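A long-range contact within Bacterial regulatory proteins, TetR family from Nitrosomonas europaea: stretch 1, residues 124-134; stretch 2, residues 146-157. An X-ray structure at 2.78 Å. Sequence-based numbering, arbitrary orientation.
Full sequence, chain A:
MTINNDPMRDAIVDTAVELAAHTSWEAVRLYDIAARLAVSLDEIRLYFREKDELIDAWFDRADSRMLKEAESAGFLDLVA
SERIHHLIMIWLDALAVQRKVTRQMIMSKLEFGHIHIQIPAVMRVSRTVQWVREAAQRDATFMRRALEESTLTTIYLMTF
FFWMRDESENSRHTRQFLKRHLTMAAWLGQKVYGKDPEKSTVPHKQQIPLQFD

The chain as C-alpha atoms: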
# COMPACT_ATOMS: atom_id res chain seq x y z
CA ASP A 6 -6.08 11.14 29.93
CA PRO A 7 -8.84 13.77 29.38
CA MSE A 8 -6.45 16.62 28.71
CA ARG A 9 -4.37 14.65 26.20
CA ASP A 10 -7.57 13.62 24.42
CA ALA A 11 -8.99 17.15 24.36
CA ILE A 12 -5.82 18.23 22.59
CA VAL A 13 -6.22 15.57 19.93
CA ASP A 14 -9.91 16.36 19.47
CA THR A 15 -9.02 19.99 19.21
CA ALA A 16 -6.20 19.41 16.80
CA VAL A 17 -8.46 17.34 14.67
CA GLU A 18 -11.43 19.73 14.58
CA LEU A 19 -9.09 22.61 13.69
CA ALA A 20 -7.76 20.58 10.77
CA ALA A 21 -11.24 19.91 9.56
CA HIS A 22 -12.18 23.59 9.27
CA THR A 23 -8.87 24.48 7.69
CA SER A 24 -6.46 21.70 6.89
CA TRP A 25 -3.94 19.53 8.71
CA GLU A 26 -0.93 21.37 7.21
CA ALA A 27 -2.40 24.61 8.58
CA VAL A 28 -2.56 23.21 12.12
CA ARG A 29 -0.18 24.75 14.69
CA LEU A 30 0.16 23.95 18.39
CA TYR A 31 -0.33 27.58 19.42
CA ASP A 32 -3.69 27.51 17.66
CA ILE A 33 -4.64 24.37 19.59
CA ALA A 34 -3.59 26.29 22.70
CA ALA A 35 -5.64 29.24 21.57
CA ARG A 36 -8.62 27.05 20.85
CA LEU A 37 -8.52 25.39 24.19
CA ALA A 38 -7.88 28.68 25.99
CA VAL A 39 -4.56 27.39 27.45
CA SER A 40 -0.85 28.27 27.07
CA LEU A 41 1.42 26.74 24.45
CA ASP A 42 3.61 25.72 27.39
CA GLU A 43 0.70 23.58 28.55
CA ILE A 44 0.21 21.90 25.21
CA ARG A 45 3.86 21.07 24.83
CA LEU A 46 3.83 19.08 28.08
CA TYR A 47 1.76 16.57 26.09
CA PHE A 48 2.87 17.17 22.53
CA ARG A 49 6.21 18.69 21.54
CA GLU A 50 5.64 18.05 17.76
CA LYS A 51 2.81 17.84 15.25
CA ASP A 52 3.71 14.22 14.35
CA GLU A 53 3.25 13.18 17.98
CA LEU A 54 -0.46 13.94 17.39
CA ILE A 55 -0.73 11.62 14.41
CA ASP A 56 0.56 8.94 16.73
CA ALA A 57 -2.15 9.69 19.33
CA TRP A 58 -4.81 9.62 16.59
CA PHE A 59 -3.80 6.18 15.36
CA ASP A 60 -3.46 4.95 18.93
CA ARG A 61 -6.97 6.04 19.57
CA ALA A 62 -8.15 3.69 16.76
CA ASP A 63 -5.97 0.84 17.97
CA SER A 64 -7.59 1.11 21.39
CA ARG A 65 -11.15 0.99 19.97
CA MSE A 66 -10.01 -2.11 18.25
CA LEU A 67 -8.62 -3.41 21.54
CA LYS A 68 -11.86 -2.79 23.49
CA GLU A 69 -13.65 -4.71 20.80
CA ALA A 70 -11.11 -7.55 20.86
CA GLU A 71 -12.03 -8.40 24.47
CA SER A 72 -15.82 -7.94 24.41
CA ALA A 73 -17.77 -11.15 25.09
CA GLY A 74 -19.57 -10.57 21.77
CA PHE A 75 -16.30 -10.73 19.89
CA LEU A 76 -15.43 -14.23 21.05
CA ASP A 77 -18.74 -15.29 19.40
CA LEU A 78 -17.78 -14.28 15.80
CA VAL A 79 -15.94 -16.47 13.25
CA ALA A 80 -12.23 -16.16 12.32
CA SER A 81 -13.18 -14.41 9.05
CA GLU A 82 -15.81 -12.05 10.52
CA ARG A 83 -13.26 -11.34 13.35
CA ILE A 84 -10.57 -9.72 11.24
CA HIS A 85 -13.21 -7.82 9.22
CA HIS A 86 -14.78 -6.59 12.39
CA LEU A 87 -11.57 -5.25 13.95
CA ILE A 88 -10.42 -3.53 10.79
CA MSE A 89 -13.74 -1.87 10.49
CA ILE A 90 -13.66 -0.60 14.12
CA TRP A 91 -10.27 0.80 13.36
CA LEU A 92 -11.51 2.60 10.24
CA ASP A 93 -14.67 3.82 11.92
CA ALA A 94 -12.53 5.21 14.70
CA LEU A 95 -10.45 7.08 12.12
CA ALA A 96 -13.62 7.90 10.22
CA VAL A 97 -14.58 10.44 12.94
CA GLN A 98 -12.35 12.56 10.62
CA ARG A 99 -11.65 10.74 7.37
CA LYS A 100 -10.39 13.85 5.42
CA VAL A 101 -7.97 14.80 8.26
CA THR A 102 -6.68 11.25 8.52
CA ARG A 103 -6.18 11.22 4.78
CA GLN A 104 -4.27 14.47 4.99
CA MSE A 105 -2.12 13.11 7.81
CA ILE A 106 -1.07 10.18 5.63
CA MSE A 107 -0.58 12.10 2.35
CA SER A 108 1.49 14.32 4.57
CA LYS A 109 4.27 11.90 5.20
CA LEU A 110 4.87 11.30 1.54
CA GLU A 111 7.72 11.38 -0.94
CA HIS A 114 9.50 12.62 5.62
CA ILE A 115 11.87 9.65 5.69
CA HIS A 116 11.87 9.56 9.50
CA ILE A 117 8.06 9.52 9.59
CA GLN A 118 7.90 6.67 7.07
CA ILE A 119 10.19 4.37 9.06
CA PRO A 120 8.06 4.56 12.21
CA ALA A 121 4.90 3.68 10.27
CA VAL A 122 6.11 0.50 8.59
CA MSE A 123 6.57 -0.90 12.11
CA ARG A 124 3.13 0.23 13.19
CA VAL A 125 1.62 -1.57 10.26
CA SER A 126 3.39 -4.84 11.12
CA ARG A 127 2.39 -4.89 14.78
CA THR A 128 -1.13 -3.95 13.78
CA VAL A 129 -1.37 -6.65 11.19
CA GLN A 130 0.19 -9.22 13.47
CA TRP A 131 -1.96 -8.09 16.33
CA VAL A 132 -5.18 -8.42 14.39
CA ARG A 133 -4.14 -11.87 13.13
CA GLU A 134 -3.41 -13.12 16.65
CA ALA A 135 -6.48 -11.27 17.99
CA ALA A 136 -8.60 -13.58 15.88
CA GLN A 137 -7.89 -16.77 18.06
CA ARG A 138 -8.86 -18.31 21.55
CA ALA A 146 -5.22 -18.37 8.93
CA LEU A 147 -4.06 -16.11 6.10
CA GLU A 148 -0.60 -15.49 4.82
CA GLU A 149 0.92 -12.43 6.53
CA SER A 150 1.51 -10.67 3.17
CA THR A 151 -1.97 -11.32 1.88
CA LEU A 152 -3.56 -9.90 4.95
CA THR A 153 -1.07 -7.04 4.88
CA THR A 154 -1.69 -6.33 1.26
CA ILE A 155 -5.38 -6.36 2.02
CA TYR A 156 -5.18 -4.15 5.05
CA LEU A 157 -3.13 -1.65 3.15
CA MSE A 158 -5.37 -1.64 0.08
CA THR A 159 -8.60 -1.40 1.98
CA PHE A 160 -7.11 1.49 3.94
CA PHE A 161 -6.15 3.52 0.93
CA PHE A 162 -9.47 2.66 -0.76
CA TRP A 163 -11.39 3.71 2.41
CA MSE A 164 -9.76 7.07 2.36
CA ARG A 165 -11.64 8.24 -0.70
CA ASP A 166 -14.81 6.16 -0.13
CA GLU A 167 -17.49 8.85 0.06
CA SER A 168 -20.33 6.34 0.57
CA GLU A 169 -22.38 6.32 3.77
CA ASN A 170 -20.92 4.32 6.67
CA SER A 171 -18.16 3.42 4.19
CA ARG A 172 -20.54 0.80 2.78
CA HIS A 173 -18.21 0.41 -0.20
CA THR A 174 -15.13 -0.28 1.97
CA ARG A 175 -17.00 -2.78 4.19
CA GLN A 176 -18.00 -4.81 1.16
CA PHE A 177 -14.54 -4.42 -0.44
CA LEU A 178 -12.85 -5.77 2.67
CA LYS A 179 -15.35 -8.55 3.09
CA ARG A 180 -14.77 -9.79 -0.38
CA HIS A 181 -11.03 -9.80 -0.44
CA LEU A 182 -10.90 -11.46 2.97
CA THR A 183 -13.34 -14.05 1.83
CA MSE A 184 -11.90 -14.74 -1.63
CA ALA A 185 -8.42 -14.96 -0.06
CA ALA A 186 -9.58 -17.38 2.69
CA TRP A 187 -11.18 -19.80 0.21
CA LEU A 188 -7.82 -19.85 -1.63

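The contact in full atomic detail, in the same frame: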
# COMPACT_ATOMS: atom_id res chain seq x y z
N ARG A 124 4.49 0.18 12.66
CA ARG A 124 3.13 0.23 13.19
C ARG A 124 2.25 -0.73 12.43
O ARG A 124 1.55 -1.55 13.00
CB ARG A 124 2.56 1.63 13.10
CG ARG A 124 1.45 1.91 14.13
CD ARG A 124 0.59 3.16 13.81
NE ARG A 124 0.57 4.09 14.95
CZ ARG A 124 -0.13 3.90 16.07
NH1 ARG A 124 -0.06 4.77 17.04
NH2 ARG A 124 -0.89 2.83 16.22
N VAL A 125 2.35 -0.65 11.12
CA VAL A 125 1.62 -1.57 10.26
C VAL A 125 1.85 -3.03 10.68
O VAL A 125 0.89 -3.76 10.86
CB VAL A 125 2.04 -1.38 8.80
CG1 VAL A 125 1.69 -2.57 7.97
CG2 VAL A 125 1.40 -0.12 8.23
N SER A 126 3.10 -3.45 10.83
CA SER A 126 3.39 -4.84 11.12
C SER A 126 2.76 -5.25 12.43
O SER A 126 2.03 -6.22 12.48
CB SER A 126 4.89 -5.12 11.18
OG SER A 126 5.47 -4.86 9.93
N ARG A 127 2.98 -4.49 13.49
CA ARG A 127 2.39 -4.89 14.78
C ARG A 127 0.90 -4.99 14.63
O ARG A 127 0.27 -5.90 15.16
CB ARG A 127 2.68 -3.90 15.91
CG ARG A 127 2.25 -4.52 17.31
CD ARG A 127 2.34 -3.51 18.51
NE ARG A 127 2.23 -4.13 19.85
CZ ARG A 127 1.09 -4.44 20.48
NH1 ARG A 127 -0.10 -4.24 19.88
NH2 ARG A 127 1.12 -4.97 21.70
N THR A 128 0.33 -4.02 13.93
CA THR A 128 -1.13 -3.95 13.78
C THR A 128 -1.65 -5.20 13.08
O THR A 128 -2.54 -5.90 13.57
CB THR A 128 -1.57 -2.72 12.98
OG1 THR A 128 -0.87 -1.54 13.44
CG2 THR A 128 -3.03 -2.54 13.16
N VAL A 129 -1.03 -5.49 11.95
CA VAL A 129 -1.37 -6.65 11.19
C VAL A 129 -1.17 -7.89 12.01
O VAL A 129 -1.97 -8.83 11.91
CB VAL A 129 -0.54 -6.70 9.88
CG1 VAL A 129 -0.42 -8.16 9.30
CG2 VAL A 129 -1.16 -5.73 8.85
N GLN A 130 -0.10 -7.96 12.78
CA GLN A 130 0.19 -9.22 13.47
C GLN A 130 -0.69 -9.37 14.68
O GLN A 130 -1.04 -10.47 15.09
CB GLN A 130 1.63 -9.30 13.84
CG GLN A 130 2.49 -9.43 12.62
CD GLN A 130 3.92 -9.33 12.92
OE1 GLN A 130 4.29 -9.04 14.06
NE2 GLN A 130 4.75 -9.58 11.92
N TRP A 131 -1.09 -8.21 15.19
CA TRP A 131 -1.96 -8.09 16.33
C TRP A 131 -3.36 -8.51 15.93
O TRP A 131 -4.05 -9.18 16.68
CB TRP A 131 -1.98 -6.62 16.83
CG TRP A 131 -2.81 -6.49 18.02
CD1 TRP A 131 -2.40 -6.61 19.27
CD2 TRP A 131 -4.22 -6.30 18.08
NE1 TRP A 131 -3.45 -6.50 20.14
CE2 TRP A 131 -4.59 -6.32 19.41
CE3 TRP A 131 -5.22 -6.13 17.13
CZ2 TRP A 131 -5.89 -6.14 19.83
CZ3 TRP A 131 -6.52 -5.95 17.56
CH2 TRP A 131 -6.84 -5.97 18.89
N VAL A 132 -3.82 -8.07 14.77
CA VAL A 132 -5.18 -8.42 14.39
C VAL A 132 -5.27 -9.95 14.17
O VAL A 132 -6.24 -10.61 14.57
CB VAL A 132 -5.66 -7.70 13.08
CG1 VAL A 132 -7.06 -8.05 12.83
CG2 VAL A 132 -5.54 -6.22 13.20
N ARG A 133 -4.21 -10.47 13.55
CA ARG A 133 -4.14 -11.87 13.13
C ARG A 133 -4.23 -12.75 14.40
O ARG A 133 -5.07 -13.67 14.51
CB ARG A 133 -2.85 -12.07 12.33
CG ARG A 133 -2.69 -13.36 11.52
CD ARG A 133 -1.16 -13.57 11.08
NE ARG A 133 -0.98 -14.49 9.93
CZ ARG A 133 0.07 -15.27 9.72
NH1 ARG A 133 1.13 -15.25 10.56
NH2 ARG A 133 0.08 -16.06 8.65
N GLU A 134 -3.40 -12.41 15.38
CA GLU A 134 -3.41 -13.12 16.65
C GLU A 134 -4.72 -12.90 17.39
O GLU A 134 -5.21 -13.81 18.07
CB GLU A 134 -2.26 -12.63 17.57
CG GLU A 134 -1.06 -13.50 17.62
CD GLU A 134 -0.52 -13.59 19.02
OE1 GLU A 134 -0.78 -14.58 19.74
OE2 GLU A 134 0.16 -12.65 19.41
N ALA A 146 -5.51 -19.80 8.92
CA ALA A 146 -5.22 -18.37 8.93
C ALA A 146 -5.12 -17.82 7.50
O ALA A 146 -5.85 -18.25 6.57
CB ALA A 146 -3.97 -18.16 9.68
N LEU A 147 -4.22 -16.86 7.34
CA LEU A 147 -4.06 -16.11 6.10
C LEU A 147 -2.59 -15.82 6.05
O LEU A 147 -2.01 -15.57 7.09
CB LEU A 147 -4.74 -14.77 6.24
CG LEU A 147 -6.08 -14.48 5.64
CD1 LEU A 147 -7.07 -15.34 6.33
CD2 LEU A 147 -6.37 -13.00 5.81
N GLU A 148 -2.00 -15.78 4.87
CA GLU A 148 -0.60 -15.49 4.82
C GLU A 148 -0.46 -13.98 5.24
O GLU A 148 -1.31 -13.11 4.87
CB GLU A 148 0.03 -15.78 3.46
CG GLU A 148 0.13 -17.25 3.16
CD GLU A 148 0.89 -18.05 4.22
OE1 GLU A 148 2.03 -17.64 4.67
OE2 GLU A 148 0.35 -19.12 4.59
N GLU A 149 0.60 -13.74 6.03
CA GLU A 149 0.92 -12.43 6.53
C GLU A 149 0.90 -11.38 5.43
O GLU A 149 0.34 -10.32 5.62
CB GLU A 149 2.30 -12.42 7.18
CG GLU A 149 2.37 -12.57 8.74
CD GLU A 149 3.70 -12.03 9.31
OE1 GLU A 149 4.62 -12.84 9.66
OE2 GLU A 149 3.84 -10.79 9.41
N SER A 150 1.53 -11.65 4.29
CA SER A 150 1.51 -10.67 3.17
C SER A 150 0.12 -10.44 2.55
O SER A 150 -0.20 -9.34 2.11
CB SER A 150 2.48 -11.04 2.07
OG SER A 150 2.58 -12.43 1.99
N THR A 151 -0.69 -11.47 2.53
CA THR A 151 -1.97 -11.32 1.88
C THR A 151 -2.72 -10.37 2.75
O THR A 151 -3.14 -9.26 2.32
CB THR A 151 -2.71 -12.66 1.79
OG1 THR A 151 -1.99 -13.54 0.92
CG2 THR A 151 -4.09 -12.47 1.28
N LEU A 152 -2.87 -10.77 3.99
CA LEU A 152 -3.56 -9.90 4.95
C LEU A 152 -2.94 -8.49 5.01
O LEU A 152 -3.64 -7.52 5.15
CB LEU A 152 -3.47 -10.51 6.32
CG LEU A 152 -4.12 -9.70 7.40
CD1 LEU A 152 -5.49 -9.26 6.98
CD2 LEU A 152 -4.12 -10.61 8.60
N THR A 153 -1.64 -8.38 4.87
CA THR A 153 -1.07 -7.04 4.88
C THR A 153 -1.53 -6.31 3.66
O THR A 153 -1.98 -5.16 3.74
CB THR A 153 0.50 -7.01 4.91
OG1 THR A 153 0.96 -7.60 6.13
CG2 THR A 153 0.98 -5.59 4.87
N THR A 154 -1.40 -6.98 2.51
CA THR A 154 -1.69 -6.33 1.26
C THR A 154 -3.13 -5.91 1.28
O THR A 154 -3.48 -4.89 0.75
CB THR A 154 -1.43 -7.23 0.12
OG1 THR A 154 -0.01 -7.51 0.09
CG2 THR A 154 -1.87 -6.56 -1.19
N ILE A 155 -3.96 -6.70 1.95
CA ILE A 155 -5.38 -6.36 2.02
C ILE A 155 -5.62 -5.20 2.94
O ILE A 155 -6.42 -4.29 2.66
CB ILE A 155 -6.28 -7.57 2.44
CG1 ILE A 155 -6.30 -8.66 1.32
CG2 ILE A 155 -7.71 -7.10 2.67
CD1 ILE A 155 -6.70 -10.10 1.79
N TYR A 156 -4.93 -5.20 4.06
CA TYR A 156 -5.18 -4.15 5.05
C TYR A 156 -4.70 -2.81 4.50
O TYR A 156 -5.43 -1.85 4.47
CB TYR A 156 -4.60 -4.54 6.35
CG TYR A 156 -4.45 -3.47 7.34
CD1 TYR A 156 -5.47 -3.13 8.23
CD2 TYR A 156 -3.22 -2.84 7.49
CE1 TYR A 156 -5.28 -2.12 9.21
CE2 TYR A 156 -3.02 -1.84 8.43
CZ TYR A 156 -4.03 -1.50 9.28
OH TYR A 156 -3.67 -0.53 10.19
N LEU A 157 -3.54 -2.81 3.90
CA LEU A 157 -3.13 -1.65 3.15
C LEU A 157 -4.14 -1.18 2.11
O LEU A 157 -4.54 -0.03 2.11
CB LEU A 157 -1.79 -1.92 2.46
CG LEU A 157 -0.65 -1.89 3.47
CD1 LEU A 157 0.67 -1.89 2.79
CD2 LEU A 157 -0.77 -0.67 4.24

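This is a steep helix-on-helix crossing with a small apolar centre built around Val129, closed at one end by polar side chains that tie the first helix to the start of the second. The helix of 124-134 and the helix of 149-157 run at 113° to each other, and their axes come no nearer than 10.2 Å. Val129 and Thr153 mark the closest backbone register, with their CA atoms 6.3 Å apart.

Val129 reaches several neighbours with its two methyls. Its CG2 lies 3.8 Å from Tyr156 CD2, while its CG1 sits 4.4 Å from Leu152 CG and 3.5 Å from Thr153 OG1. That hydroxyl can face a methyl without an unmet polar demand because Thr153 OG1 donates to Glu149 O (2.8 Å), one turn back in its own helix. Thr128 follows the same rule: its OG1 is paired with Arg124 O at a very short 2.5 Å, and its methyl CG2 approaches Tyr156 OH at 3.6 Å.

Toward the start of the second helix the chemistry turns polar. Gln130 NE2 donates to Glu149 OE2 (2.9 Å, nearly straight at 163°), an amide-to-carboxylate bond between two side chains whose ends come nearer than their CB directions suggest. Arg133, extended through three t rotamers, buries the most area in the contact and reaches Leu147, in the loop before the helix. Its NH2 donates to Leu147 O at 2.7 Å, and NE adds a weak bond to the same oxygen at 3.2 Å, so the carbonyl meets the guanidinium edge near its plane. Glu149 CG covers one face of that group, 3.5 Å from Arg133 NH1. Glu149 OE1 is 4.3 Å from Arg133 NH1 but well out of plane, so charge attraction remains without a directed bond.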